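Local coordinates for glycoside hydrolase family 81 (Clostridium thermocellum, PDB 6FOP), which probably hydrolyses beta-1,3-glucans such as laminarin as part of the cellulosome of its bacterium, at residues A[413-416]-A[417-420]; A[463-466]-A[467-470]. All coordinates share one frame; numbering follows the deposited sequence.

Contact 1 (A[413-416]-A[417-420]); sequences LNDH and HFHY
H416 and Y420 run side by side in the same direction along the first turn of a helix and cover one another in part. The CB of H416 sits over one face of the tyrosine ring, 4.0 Å from Y420 CE2, while the phenol oxygen lies over a face of the imidazole, with Y420 OH 3.9 Å from H416 ND1. The two rings are oblique, their planes 42° apart. On another side of the turn, the carboxylate of D415 leans against the ring of F418, with D415 CG 3.6 Å from F418 CD2. The same aspartate presents its CB to H419, with D415 CB 3.8 Å from H419 CE1. H417 has CG between its own backbone N and carbonyl carbon (chi1 62°), which turns the imidazole back toward D415, whose carbonyl carbon C lies 3.8 Å from H417 ND1, near the ring plane, and one imidazole face packs against F418.

Two backbone bonds set this spacing. H419 N donates to D415 O at 3.1 Å, nearly straight at 168°, and Y420 N donates to H416 O at 2.8 Å. Farther out, both imidazole nitrogens of H416 are used, ND1 by D453 and NE2 by S409 O, which fixes the ring's rotation. Y420 OH bonds to L400 O, and H417 NE2 to Q491. D415 OD2 reaches a bound methylpentanediol, probably from the crystallisation liquor, which may mark a pocket.

D415 occupies the N-cap position, though its side chain makes no capping bond; the arrangement is the opening turn of helix 416-433, one of the helices of the (alpha/alpha) barrel expected for the C-terminal domain of family 81.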
ATOM      1  N   LEU A 413     -13.288   8.796  -2.496  1.00 14.66           N
ATOM      2  CA  LEU A 413     -12.288   8.025  -3.229  1.00 15.17           C
ATOM      3  C   LEU A 413     -11.626   6.976  -2.358  1.00 14.08           C
ATOM      4  O   LEU A 413     -10.439   6.634  -2.500  1.00 14.18           O
ATOM      5  CB  LEU A 413     -11.284   8.941  -3.958  1.00 16.51           C
ATOM      6  CG  LEU A 413     -11.922   9.791  -5.046  1.00 18.65           C
ATOM      7  CD1 LEU A 413     -10.847  10.606  -5.745  1.00 18.56           C
ATOM      8  CD2 LEU A 413     -12.781   9.022  -6.062  1.00 19.19           C
ATOM      9  N   ASN A 414     -12.423   6.391  -1.461  1.00 14.03           N
ATOM     10  CA  ASN A 414     -11.899   5.302  -0.637  1.00 13.98           C
ATOM     11  C   ASN A 414     -11.784   3.982  -1.413  1.00 14.48           C
ATOM     12  O   ASN A 414     -12.632   3.673  -2.246  1.00 14.63           O
ATOM     13  CB  ASN A 414     -12.800   5.009   0.555  1.00 14.59           C
ATOM     14  CG  ASN A 414     -12.871   6.135   1.567  1.00 15.09           C
ATOM     15  OD1 ASN A 414     -11.964   6.957   1.696  1.00 14.61           O
ATOM     16  ND2 ASN A 414     -13.994   6.185   2.284  1.00 15.88           N
ATOM     17  N   ASP A 415     -10.736   3.219  -1.125  1.00 13.63           N
ATOM     18  CA  ASP A 415     -10.810   1.768  -1.301  1.00 14.22           C
ATOM     19  C   ASP A 415     -10.862   1.265  -2.745  1.00 12.67           C
ATOM     20  O   ASP A 415     -11.282   0.124  -2.972  1.00 13.76           O
ATOM     21  CB  ASP A 415     -12.023   1.164  -0.557  1.00 14.95           C
ATOM     22  CG  ASP A 415     -12.026   1.420   0.943  1.00 16.63           C
ATOM     23  OD1 ASP A 415     -11.064   1.991   1.457  1.00 16.05           O
ATOM     24  OD2 ASP A 415     -13.032   1.058   1.600  1.00 17.41           O
ATOM     25  N   HIS A 416     -10.435   2.034  -3.740  1.00 13.03           N
ATOM     26  CA  HIS A 416     -10.614   1.519  -5.094  1.00 12.51           C
ATOM     27  C   HIS A 416      -9.831   0.228  -5.325  1.00 12.66           C
ATOM     28  O   HIS A 416     -10.257  -0.627  -6.114  1.00 13.11           O
ATOM     29  CB  HIS A 416     -10.250   2.545  -6.166  1.00 13.29           C
ATOM     30  CG  HIS A 416     -11.257   3.644  -6.302  1.00 13.60           C
ATOM     31  ND1 HIS A 416     -11.290   4.486  -7.393  1.00 14.50           N
ATOM     32  CD2 HIS A 416     -12.253   4.052  -5.485  1.00 14.61           C
ATOM     33  CE1 HIS A 416     -12.287   5.346  -7.256  1.00 15.62           C
ATOM     34  NE2 HIS A 416     -12.881   5.109  -6.101  1.00 15.76           N
ATOM     35  N   HIS A 417      -8.657   0.119  -4.722  1.00 12.55           N
ATOM     36  CA  HIS A 417      -7.872  -1.114  -4.846  1.00 12.30           C
ATOM     37  C   HIS A 417      -8.618  -2.327  -4.279  1.00 12.29           C
ATOM     38  O   HIS A 417      -8.617  -3.397  -4.910  1.00 13.01           O
ATOM     39  CB  HIS A 417      -6.438  -0.947  -4.281  1.00 12.60           C
ATOM     40  CG  HIS A 417      -6.358  -0.633  -2.810  1.00 12.99           C
ATOM     41  ND1 HIS A 417      -7.329   0.052  -2.120  1.00 12.98           N
ATOM     42  CD2 HIS A 417      -5.394  -0.915  -1.912  1.00 13.14           C
ATOM     43  CE1 HIS A 417      -6.961   0.178  -0.858  1.00 13.27           C
ATOM     44  NE2 HIS A 417      -5.788  -0.401  -0.707  1.00 12.92           N
ATOM     45  N   PHE A 418      -9.283  -2.153  -3.128  1.00 11.84           N
ATOM     46  CA  PHE A 418     -10.039  -3.255  -2.532  1.00 12.17           C
ATOM     47  C   PHE A 418     -11.171  -3.666  -3.479  1.00 12.60           C
ATOM     48  O   PHE A 418     -11.402  -4.868  -3.705  1.00 13.38           O
ATOM     49  CB  PHE A 418     -10.682  -2.836  -1.212  1.00 12.87           C
ATOM     50  CG  PHE A 418      -9.716  -2.407  -0.124  1.00 12.85           C
ATOM     51  CD1 PHE A 418      -8.401  -2.826  -0.082  1.00 11.58           C
ATOM     52  CD2 PHE A 418     -10.199  -1.635   0.922  1.00 13.82           C
ATOM     53  CE1 PHE A 418      -7.591  -2.492   0.994  1.00 12.99           C
ATOM     54  CE2 PHE A 418      -9.382  -1.266   1.964  1.00 13.92           C
ATOM     55  CZ  PHE A 418      -8.081  -1.705   1.997  1.00 13.10           C
ATOM     56  N   HIS A 419     -11.931  -2.698  -3.977  1.00 12.50           N
ATOM     57  CA  HIS A 419     -13.082  -3.033  -4.806  1.00 13.88           C
ATOM     58  C   HIS A 419     -12.624  -3.643  -6.120  1.00 13.18           C
ATOM     59  O   HIS A 419     -13.107  -4.703  -6.554  1.00 13.88           O
ATOM     60  CB  HIS A 419     -13.912  -1.807  -5.163  1.00 15.28           C
ATOM     61  CG  HIS A 419     -14.679  -1.163  -4.060  1.00 14.94           C
ATOM     62  ND1 HIS A 419     -14.217  -0.923  -2.787  1.00 18.80           N
ATOM     63  CD2 HIS A 419     -15.903  -0.597  -4.119  1.00 14.00           C
ATOM     64  CE1 HIS A 419     -15.137  -0.244  -2.115  1.00 15.41           C
ATOM     65  NE2 HIS A 419     -16.161  -0.036  -2.903  1.00 18.06           N
ATOM     66  N   TYR A 420     -11.733  -2.943  -6.807  1.00 13.69           N
ATOM     67  CA  TYR A 420     -11.395  -3.323  -8.166  1.00 12.85           C
ATOM     68  C   TYR A 420     -10.495  -4.556  -8.225  1.00 13.38           C
ATOM     69  O   TYR A 420     -10.470  -5.230  -9.240  1.00 14.12           O
ATOM     70  CB  TYR A 420     -10.786  -2.159  -8.920  1.00 13.49           C
ATOM     71  CG  TYR A 420     -11.671  -0.933  -9.056  1.00 13.82           C
ATOM     72  CD1 TYR A 420     -12.994  -0.923  -8.691  1.00 15.14           C
ATOM     73  CD2 TYR A 420     -11.123   0.262  -9.524  1.00 14.31           C
ATOM     74  CE1 TYR A 420     -13.773   0.210  -8.791  1.00 15.82           C
ATOM     75  CE2 TYR A 420     -11.875   1.393  -9.616  1.00 15.12           C
ATOM     76  CZ  TYR A 420     -13.196   1.386  -9.234  1.00 15.46           C
ATOM     77  OH  TYR A 420     -13.978   2.498  -9.304  1.00 18.72           O
TER

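Contact 2 (A[463-466]-A[467-470]); sequences RFPF and LRNF. With CA (calcium ion), chain B.
L467 lays its CG over one face of the F466 ring, 3.8 Å from the centroid, in a CH-pi contact, and its CD1 comes within 3.5 Å of F466 CE2. F466 has CG anti to its backbone N (chi1 -175°), which carries the ring alongside the leucine branch. The carbonyl of L467 turns to a calcium ion, 2.3 Å from L467 O. R468 follows with its chain bent at chi3, and the bend brings one guanidinium face against the P465 ring, where R468 NH2 lies 3.3 Å from P465 CD. The polar rim of that group is taken up elsewhere: NH2 forms a salt bridge with D453, and NH1 bonds to T37. A water links P465 O to R468 N.

This is a calcium-binding loop built on main-chain oxygens, leading from helix 440-455 into strand 470-471. R468 O binds the calcium at 2.5 Å. N469 binds no metal directly; its ND2 bonds to W478 O. F470 O binds the calcium at 2.3 Å, and four waters bring the coordination to seven, one of them also hydrogen-bonded to F466 O at 2.8 Å.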
ATOM      1  N   ARG A 463      -4.468  10.738 -17.374  1.00 18.49           N
ATOM      2  CA  ARG A 463      -5.860  10.481 -17.002  1.00 17.45           C
ATOM      3  C   ARG A 463      -6.001   9.963 -15.575  1.00 15.82           C
ATOM      4  O   ARG A 463      -7.061  10.088 -14.979  1.00 17.49           O
ATOM      5  CB  ARG A 463      -6.477   9.449 -17.952  1.00 18.88           C
ATOM      6  CG  ARG A 463      -6.552   9.904 -19.402  1.00 20.30           C
ATOM      7  CD  ARG A 463      -7.010   8.777 -20.325  1.00 23.19           C
ATOM      8  NE  ARG A 463      -6.062   7.661 -20.266  1.00 22.52           N
ATOM      9  CZ  ARG A 463      -6.243   6.459 -20.802  1.00 23.82           C
ATOM     10  NH1 ARG A 463      -7.350   6.180 -21.484  1.00 25.06           N
ATOM     11  NH2 ARG A 463      -5.306   5.537 -20.643  1.00 25.58           N
ATOM     12  N   PHE A 464      -4.931   9.366 -15.050  1.00 15.56           N
ATOM     13  CA  PHE A 464      -4.912   8.774 -13.713  1.00 15.93           C
ATOM     14  C   PHE A 464      -3.580   9.120 -13.076  1.00 15.73           C
ATOM     15  O   PHE A 464      -2.575   9.164 -13.771  1.00 16.83           O
ATOM     16  CB  PHE A 464      -5.059   7.239 -13.785  1.00 16.51           C
ATOM     17  CG  PHE A 464      -6.311   6.783 -14.501  1.00 16.70           C
ATOM     18  CD1 PHE A 464      -7.529   6.786 -13.860  1.00 16.89           C
ATOM     19  CD2 PHE A 464      -6.266   6.447 -15.845  1.00 17.03           C
ATOM     20  CE1 PHE A 464      -8.677   6.416 -14.521  1.00 17.88           C
ATOM     21  CE2 PHE A 464      -7.413   6.078 -16.517  1.00 18.96           C
ATOM     22  CZ  PHE A 464      -8.619   6.058 -15.854  1.00 18.21           C
ATOM     23  N   PRO A 465      -3.563   9.321 -11.749  1.00 15.25           N
ATOM     24  CA  PRO A 465      -2.306   9.648 -11.108  1.00 14.63           C
ATOM     25  C   PRO A 465      -1.410   8.411 -11.008  1.00 14.65           C
ATOM     26  O   PRO A 465      -1.889   7.271 -11.165  1.00 15.69           O
ATOM     27  CB  PRO A 465      -2.744  10.152  -9.741  1.00 15.96           C
ATOM     28  CG  PRO A 465      -3.970   9.346  -9.433  1.00 15.96           C
ATOM     29  CD  PRO A 465      -4.648   9.136 -10.771  1.00 16.34           C
ATOM     30  N   PHE A 466      -0.133   8.609 -10.758  1.00 14.66           N
ATOM     31  CA  PHE A 466       0.831   7.517 -10.653  1.00 14.67           C
ATOM     32  C   PHE A 466       0.587   6.723  -9.377  1.00 13.99           C
ATOM     33  O   PHE A 466       0.572   7.289  -8.289  1.00 14.03           O
ATOM     34  CB  PHE A 466       2.247   8.081 -10.656  1.00 14.84           C
ATOM     35  CG  PHE A 466       3.328   7.043 -10.673  1.00 14.80           C
ATOM     36  CD1 PHE A 466       3.590   6.307 -11.816  1.00 15.67           C
ATOM     37  CD2 PHE A 466       4.146   6.867  -9.577  1.00 13.83           C
ATOM     38  CE1 PHE A 466       4.602   5.377 -11.813  1.00 15.96           C
ATOM     39  CE2 PHE A 466       5.171   5.944  -9.582  1.00 14.86           C
ATOM     40  CZ  PHE A 466       5.393   5.207 -10.706  1.00 16.23           C
ATOM     41  N   LEU A 467       0.359   5.421  -9.512  1.00 12.95           N
ATOM     42  CA  LEU A 467       0.221   4.505  -8.371  1.00 12.91           C
ATOM     43  C   LEU A 467      -0.681   5.027  -7.268  1.00 12.65           C
ATOM     44  O   LEU A 467      -0.239   5.270  -6.120  1.00 13.08           O
ATOM     45  CB  LEU A 467       1.603   4.124  -7.820  1.00 12.98           C
ATOM     46  CG  LEU A 467       2.596   3.419  -8.727  1.00 14.00           C
ATOM     47  CD1 LEU A 467       3.863   3.089  -7.951  1.00 14.60           C
ATOM     48  CD2 LEU A 467       1.993   2.158  -9.369  1.00 14.27           C
ATOM     49  N   ARG A 468      -1.960   5.169  -7.586  1.00 12.06           N
ATOM     50  CA  ARG A 468      -2.886   5.755  -6.626  1.00 12.79           C
ATOM     51  C   ARG A 468      -2.806   5.164  -5.232  1.00 12.09           C
ATOM     52  O   ARG A 468      -2.330   5.815  -4.283  1.00 12.80           O
ATOM     53  CB  ARG A 468      -4.336   5.741  -7.120  1.00 13.62           C
ATOM     54  CG  ARG A 468      -5.288   6.512  -6.220  1.00 14.15           C
ATOM     55  CD  ARG A 468      -6.752   6.249  -6.507  1.00 13.90           C
ATOM     56  NE  ARG A 468      -7.067   6.493  -7.907  1.00 13.71           N
ATOM     57  CZ  ARG A 468      -7.301   7.690  -8.447  1.00 14.43           C
ATOM     58  NH1 ARG A 468      -7.272   8.816  -7.718  1.00 15.18           N
ATOM     59  NH2 ARG A 468      -7.528   7.783  -9.747  1.00 14.36           N
ATOM     60  N   ASN A 469      -3.273   3.921  -5.053  1.00 12.43           N
ATOM     61  CA  ASN A 469      -3.387   3.418  -3.684  1.00 12.73           C
ATOM     62  C   ASN A 469      -2.065   3.038  -3.015  1.00 12.14           C
ATOM     63  O   ASN A 469      -1.946   3.143  -1.783  1.00 13.36           O
ATOM     64  CB  ASN A 469      -4.389   2.291  -3.603  1.00 13.26           C
ATOM     65  CG  ASN A 469      -5.784   2.783  -3.894  1.00 13.47           C
ATOM     66  OD1 ASN A 469      -6.201   2.769  -5.064  1.00 15.69           O
ATOM     67  ND2 ASN A 469      -6.491   3.254  -2.891  1.00 13.97           N
ATOM     68  N   PHE A 470      -1.059   2.664  -3.802  1.00 12.23           N
ATOM     69  CA  PHE A 470       0.197   2.197  -3.243  1.00 12.26           C
ATOM     70  C   PHE A 470       1.068   3.377  -2.843  1.00 12.12           C
ATOM     71  O   PHE A 470       1.199   4.320  -3.641  1.00 12.15           O
ATOM     72  CB  PHE A 470       0.940   1.324  -4.228  1.00 12.29           C
ATOM     73  CG  PHE A 470       2.098   0.588  -3.621  1.00 11.97           C
ATOM     74  CD1 PHE A 470       1.864  -0.454  -2.706  1.00 12.16           C
ATOM     75  CD2 PHE A 470       3.394   0.862  -3.978  1.00 13.01           C
ATOM     76  CE1 PHE A 470       2.920  -1.155  -2.147  1.00 13.31           C
ATOM     77  CE2 PHE A 470       4.445   0.146  -3.428  1.00 13.62           C
ATOM     78  CZ  PHE A 470       4.202  -0.864  -2.509  1.00 13.27           C
TER
HETATM   79 CA    CA B 801       0.096   6.323  -4.074  1.00 13.06          CA
HETATM   80  O   HOH W   1      -3.211   5.082 -10.198  1.00 14.08           O
HETATM   81  O   HOH W   2       1.609   7.286  -5.654  1.00 14.33           O
HETATM   82  O   HOH W   3      -0.654   5.791  -1.830  1.00 12.77           O
HETATM   83  O   HOH W   4       1.649   7.465  -2.588  1.00 12.88           O
HETATM   84  O   HOH W   5      -1.015   8.422  -4.232  1.00 13.50           O

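In the fold
Contact 1 closes before contact 2 opens along the chain, yet their centres lie only about 12 Å apart, and the two touch directly: H417 ND1 packs 3.4 Å from N469 ND2. D453, on helix 440-455, also joins them, because its carboxylate takes H416 through OD2 and R468 through OD1. One acidic side chain thereby couples the start of helix 416-433 to the calcium loop. The calcium lies about 9 Å from the nearest atom of the H417 side chain. The methylpentanediol bonds D415 OD2 in contact 1, whereas the calcium is bound within contact 2.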